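Local coordinates for protein histidine kinase (Paraburkholderia phymatum, PDB 6NB0) that probably transfers the gamma-phosphate of ATP to a histidine side chain, as a sensor histidine kinase of two-component phosphorelay signalling, at residues C254-E266 and Q274-G286. Residues are numbered along the deposited sequence; the frame is centred on the assembly and turned at random. Where two conformers were deposited one is given.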
# COMPACT_ATOMS: atom_id res chain seq x y z
N CYS A 254 3.63 4.75 11.26
CA CYS A 254 3.97 4.87 12.69
C CYS A 254 2.83 5.44 13.52
O CYS A 254 2.50 4.93 14.60
CB CYS A 254 5.21 5.75 12.86
SG CYS A 254 6.65 5.13 11.95
N LYS A 255 2.24 6.54 13.06
CA LYS A 255 1.16 7.18 13.80
C LYS A 255 -0.06 6.27 13.90
O LYS A 255 -0.66 6.12 14.98
CB LYS A 255 0.78 8.50 13.12
CG LYS A 255 -0.38 9.25 13.80
CD LYS A 255 -0.65 10.58 13.09
CE LYS A 255 -1.76 11.38 13.79
NZ LYS A 255 -3.10 10.89 13.39
N ARG A 256 -0.46 5.66 12.77
CA ARG A 256 -1.65 4.81 12.77
C ARG A 256 -1.47 3.62 13.70
O ARG A 256 -2.38 3.25 14.45
CB ARG A 256 -1.95 4.34 11.35
CG ARG A 256 -2.87 5.26 10.58
CD ARG A 256 -4.24 5.29 11.22
NE ARG A 256 -5.29 4.88 10.30
CZ ARG A 256 -6.38 4.22 10.68
NH1 ARG A 256 -6.53 3.89 11.96
NH2 ARG A 256 -7.31 3.89 9.79
N VAL A 257 -0.30 2.98 13.65
CA VAL A 257 -0.09 1.78 14.43
C VAL A 257 0.02 2.14 15.91
O VAL A 257 -0.52 1.45 16.78
CB VAL A 257 1.14 1.02 13.91
CG1 VAL A 257 1.55 -0.11 14.88
CG2 VAL A 257 0.87 0.45 12.51
N ALA A 258 0.71 3.24 16.21
CA ALA A 258 0.78 3.71 17.60
C ALA A 258 -0.61 3.96 18.16
O ALA A 258 -0.96 3.49 19.26
CB ALA A 258 1.64 4.97 17.69
N GLU A 259 -1.44 4.72 17.43
CA GLU A 259 -2.74 5.07 17.96
C GLU A 259 -3.66 3.86 18.03
O GLU A 259 -4.51 3.78 18.91
CB GLU A 259 -3.37 6.19 17.14
CG GLU A 259 -2.56 7.49 17.30
CD GLU A 259 -3.08 8.65 16.48
OE1 GLU A 259 -4.05 8.46 15.72
OE2 GLU A 259 -2.50 9.75 16.62
N ALA A 260 -3.47 2.89 17.13
CA ALA A 260 -4.26 1.66 17.17
C ALA A 260 -3.92 0.83 18.41
O ALA A 260 -4.77 0.07 18.90
CB ALA A 260 -4.02 0.84 15.90
N HIS A 261 -2.69 0.95 18.92
CA HIS A 261 -2.30 0.33 20.18
C HIS A 261 -2.50 1.27 21.38
O HIS A 261 -1.78 1.15 22.37
CB HIS A 261 -0.84 -0.14 20.12
CG HIS A 261 -0.62 -1.36 19.28
ND1 HIS A 261 -0.43 -1.29 17.91
CD2 HIS A 261 -0.55 -2.67 19.60
CE1 HIS A 261 -0.27 -2.52 17.43
NE2 HIS A 261 -0.33 -3.37 18.44
N ASP A 262 -3.47 2.19 21.32
CA ASP A 262 -3.76 3.12 22.41
C ASP A 262 -2.50 3.87 22.84
O ASP A 262 -2.24 4.08 24.02
CB ASP A 262 -4.38 2.38 23.60
CG ASP A 262 -5.70 1.72 23.25
OD1 ASP A 262 -6.34 2.17 22.29
OD2 ASP A 262 -6.09 0.76 23.95
N GLY A 263 -1.70 4.28 21.85
CA GLY A 263 -0.43 4.94 22.07
C GLY A 263 -0.38 6.27 21.34
O GLY A 263 -1.40 6.91 21.11
N ALA A 264 0.83 6.66 20.97
CA ALA A 264 1.01 7.99 20.40
C ALA A 264 2.30 8.01 19.60
O ALA A 264 3.21 7.21 19.85
CB ALA A 264 1.04 9.07 21.49
N PHE A 265 2.38 8.96 18.67
CA PHE A 265 3.60 9.11 17.87
C PHE A 265 3.94 10.59 17.76
O PHE A 265 3.05 11.41 17.59
CB PHE A 265 3.40 8.51 16.48
CG PHE A 265 4.53 8.79 15.55
CD1 PHE A 265 5.75 8.19 15.74
CD2 PHE A 265 4.39 9.71 14.50
CE1 PHE A 265 6.83 8.46 14.89
CE2 PHE A 265 5.47 10.00 13.66
CZ PHE A 265 6.68 9.37 13.85
N GLU A 266 5.22 10.93 17.92
CA GLU A 266 5.65 12.32 17.85
C GLU A 266 6.84 12.41 16.91
O GLU A 266 7.85 11.72 17.13
CB GLU A 266 6.01 12.87 19.23
CG GLU A 266 4.87 12.82 20.23
CD GLU A 266 5.18 13.57 21.51
OE1 GLU A 266 6.28 13.38 22.07
OE2 GLU A 266 4.32 14.36 21.95
N GLN A 274 21.59 19.68 16.97
CA GLN A 274 21.02 18.82 18.00
C GLN A 274 20.35 17.63 17.33
O GLN A 274 19.96 17.68 16.16
CB GLN A 274 20.01 19.58 18.87
N SER A 275 20.19 16.56 18.10
CA SER A 275 19.56 15.37 17.57
C SER A 275 18.09 15.62 17.28
O SER A 275 17.41 16.37 17.98
CB SER A 275 19.69 14.20 18.56
OG SER A 275 20.81 13.38 18.26
N SER A 276 17.61 15.00 16.20
CA SER A 276 16.19 14.86 15.95
C SER A 276 15.72 13.57 16.60
O SER A 276 16.50 12.67 16.90
CB SER A 276 15.89 14.84 14.45
OG SER A 276 16.45 16.00 13.85
N THR A 277 14.42 13.52 16.85
CA THR A 277 13.82 12.34 17.45
C THR A 277 12.50 12.03 16.77
O THR A 277 11.76 12.92 16.35
CB THR A 277 13.54 12.54 18.95
OG1 THR A 277 12.57 13.57 19.13
CG2 THR A 277 14.82 12.90 19.70
N LEU A 278 12.21 10.73 16.70
CA LEU A 278 10.87 10.20 16.47
C LEU A 278 10.52 9.38 17.71
O LEU A 278 11.32 8.53 18.13
CB LEU A 278 10.82 9.30 15.23
CG LEU A 278 11.34 9.87 13.90
CD1 LEU A 278 11.28 8.82 12.77
CD2 LEU A 278 10.54 11.15 13.50
N LYS A 279 9.36 9.63 18.30
CA LYS A 279 8.99 8.96 19.54
C LYS A 279 7.72 8.17 19.29
O LYS A 279 6.70 8.74 18.87
CB LYS A 279 8.78 9.96 20.68
CG LYS A 279 10.08 10.67 21.13
CD LYS A 279 9.78 11.67 22.24
CE LYS A 279 11.00 12.52 22.53
NZ LYS A 279 10.78 13.36 23.76
N PHE A 280 7.78 6.87 19.58
CA PHE A 280 6.68 5.93 19.40
C PHE A 280 6.29 5.37 20.76
O PHE A 280 7.16 4.98 21.55
CB PHE A 280 7.13 4.83 18.41
CG PHE A 280 6.11 3.75 18.15
CD1 PHE A 280 6.03 2.64 18.98
CD2 PHE A 280 5.25 3.83 17.06
CE1 PHE A 280 5.09 1.62 18.73
CE2 PHE A 280 4.30 2.81 16.81
CZ PHE A 280 4.23 1.72 17.64
N ARG A 281 4.99 5.35 21.07
CA ARG A 281 4.52 4.70 22.29
C ARG A 281 3.33 3.81 21.96
O ARG A 281 2.48 4.17 21.14
CB ARG A 281 4.02 5.69 23.37
CG ARG A 281 4.95 6.76 23.87
CD ARG A 281 4.25 7.48 25.06
NE ARG A 281 2.93 8.04 24.72
CZ ARG A 281 1.75 7.51 25.08
NH1 ARG A 281 1.70 6.39 25.78
NH2 ARG A 281 0.61 8.10 24.73
N ALA A 282 3.24 2.67 22.65
CA ALA A 282 2.14 1.74 22.46
C ALA A 282 1.80 1.13 23.80
O ALA A 282 2.71 0.87 24.60
CB ALA A 282 2.51 0.64 21.43
N SER A 283 0.51 0.91 24.07
CA SER A 283 0.11 0.29 25.31
C SER A 283 0.52 -1.17 25.31
O SER A 283 0.46 -1.85 24.29
CB SER A 283 -1.41 0.43 25.51
OG SER A 283 -1.82 -0.29 26.65
N LEU A 284 0.93 -1.66 26.47
CA LEU A 284 1.42 -3.04 26.54
C LEU A 284 0.27 -4.05 26.42
O LEU A 284 0.27 -4.89 25.51
CB LEU A 284 2.22 -3.24 27.83
CG LEU A 284 3.62 -2.65 27.60
CD1 LEU A 284 4.50 -2.84 28.82
CD2 LEU A 284 4.24 -3.29 26.38
N ALA A 285 -0.70 -3.99 27.32
CA ALA A 285 -1.78 -4.98 27.35
C ALA A 285 -3.08 -4.29 26.95
O ALA A 285 -3.90 -3.93 27.79
CB ALA A 285 -1.88 -5.65 28.72
N GLY A 286 -3.27 -4.12 25.65
CA GLY A 286 -4.51 -3.59 25.12
C GLY A 286 -5.45 -4.69 24.67
O GLY A 286 -6.54 -4.86 25.23
O HOH W 1 0.47 4.10 25.49
O HOH W 2 9.89 13.29 18.90
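With CG anti to the backbone N (chi1 178°), Phe280 swings its ring from strand 276-283 beneath helix 254-260, where CE2 lies 3.5 Å from Ala258 CB and the ring edge meets Cys254 O and Val257 CG1. Phe265, its non-hydrogen-bonded partner, has a similar first torsion (172°); its ring runs alongside Leu278, with CE1 4.1 Å from Leu278 CB, while Cys254 CB sits over one face. The opposite face of the sheet carries Ala264, Glu266, Lys279 and Arg281. There Arg281 bends at chi3, laying its guanidinium over the backbone N of Ala264, with NH2 3.4 Å from Ala264 CB; a water that donates to Asp262 O is also held, weakly, by NH1. Ala264 and Arg281, then Glu266 and Lys279, form antiparallel hydrogen-bonded pairs, and Arg281 N reaches Ala264 O at 2.8 Å. Where the helix ends, a Schellman motif with Asp262 at positive phi turns the chain into strand 264-267. His261 O accepts Ser283 N at 2.9 Å; His261 ND1 donates to Val257 O (3.0 Å) and NE2 accepts from Asp172 N, together fixing the ring's rotation. Helix and hairpin thus form the C-terminal part of what is probably the ATP-binding alpha/beta sandwich of histidine kinases: strand 264-267 is one edge strand of the five-stranded sheet within this chain, strand 276-283 pairs on its far side with strand 207-214, and Phe265, Leu278 and Phe280 pack on helix 173-189.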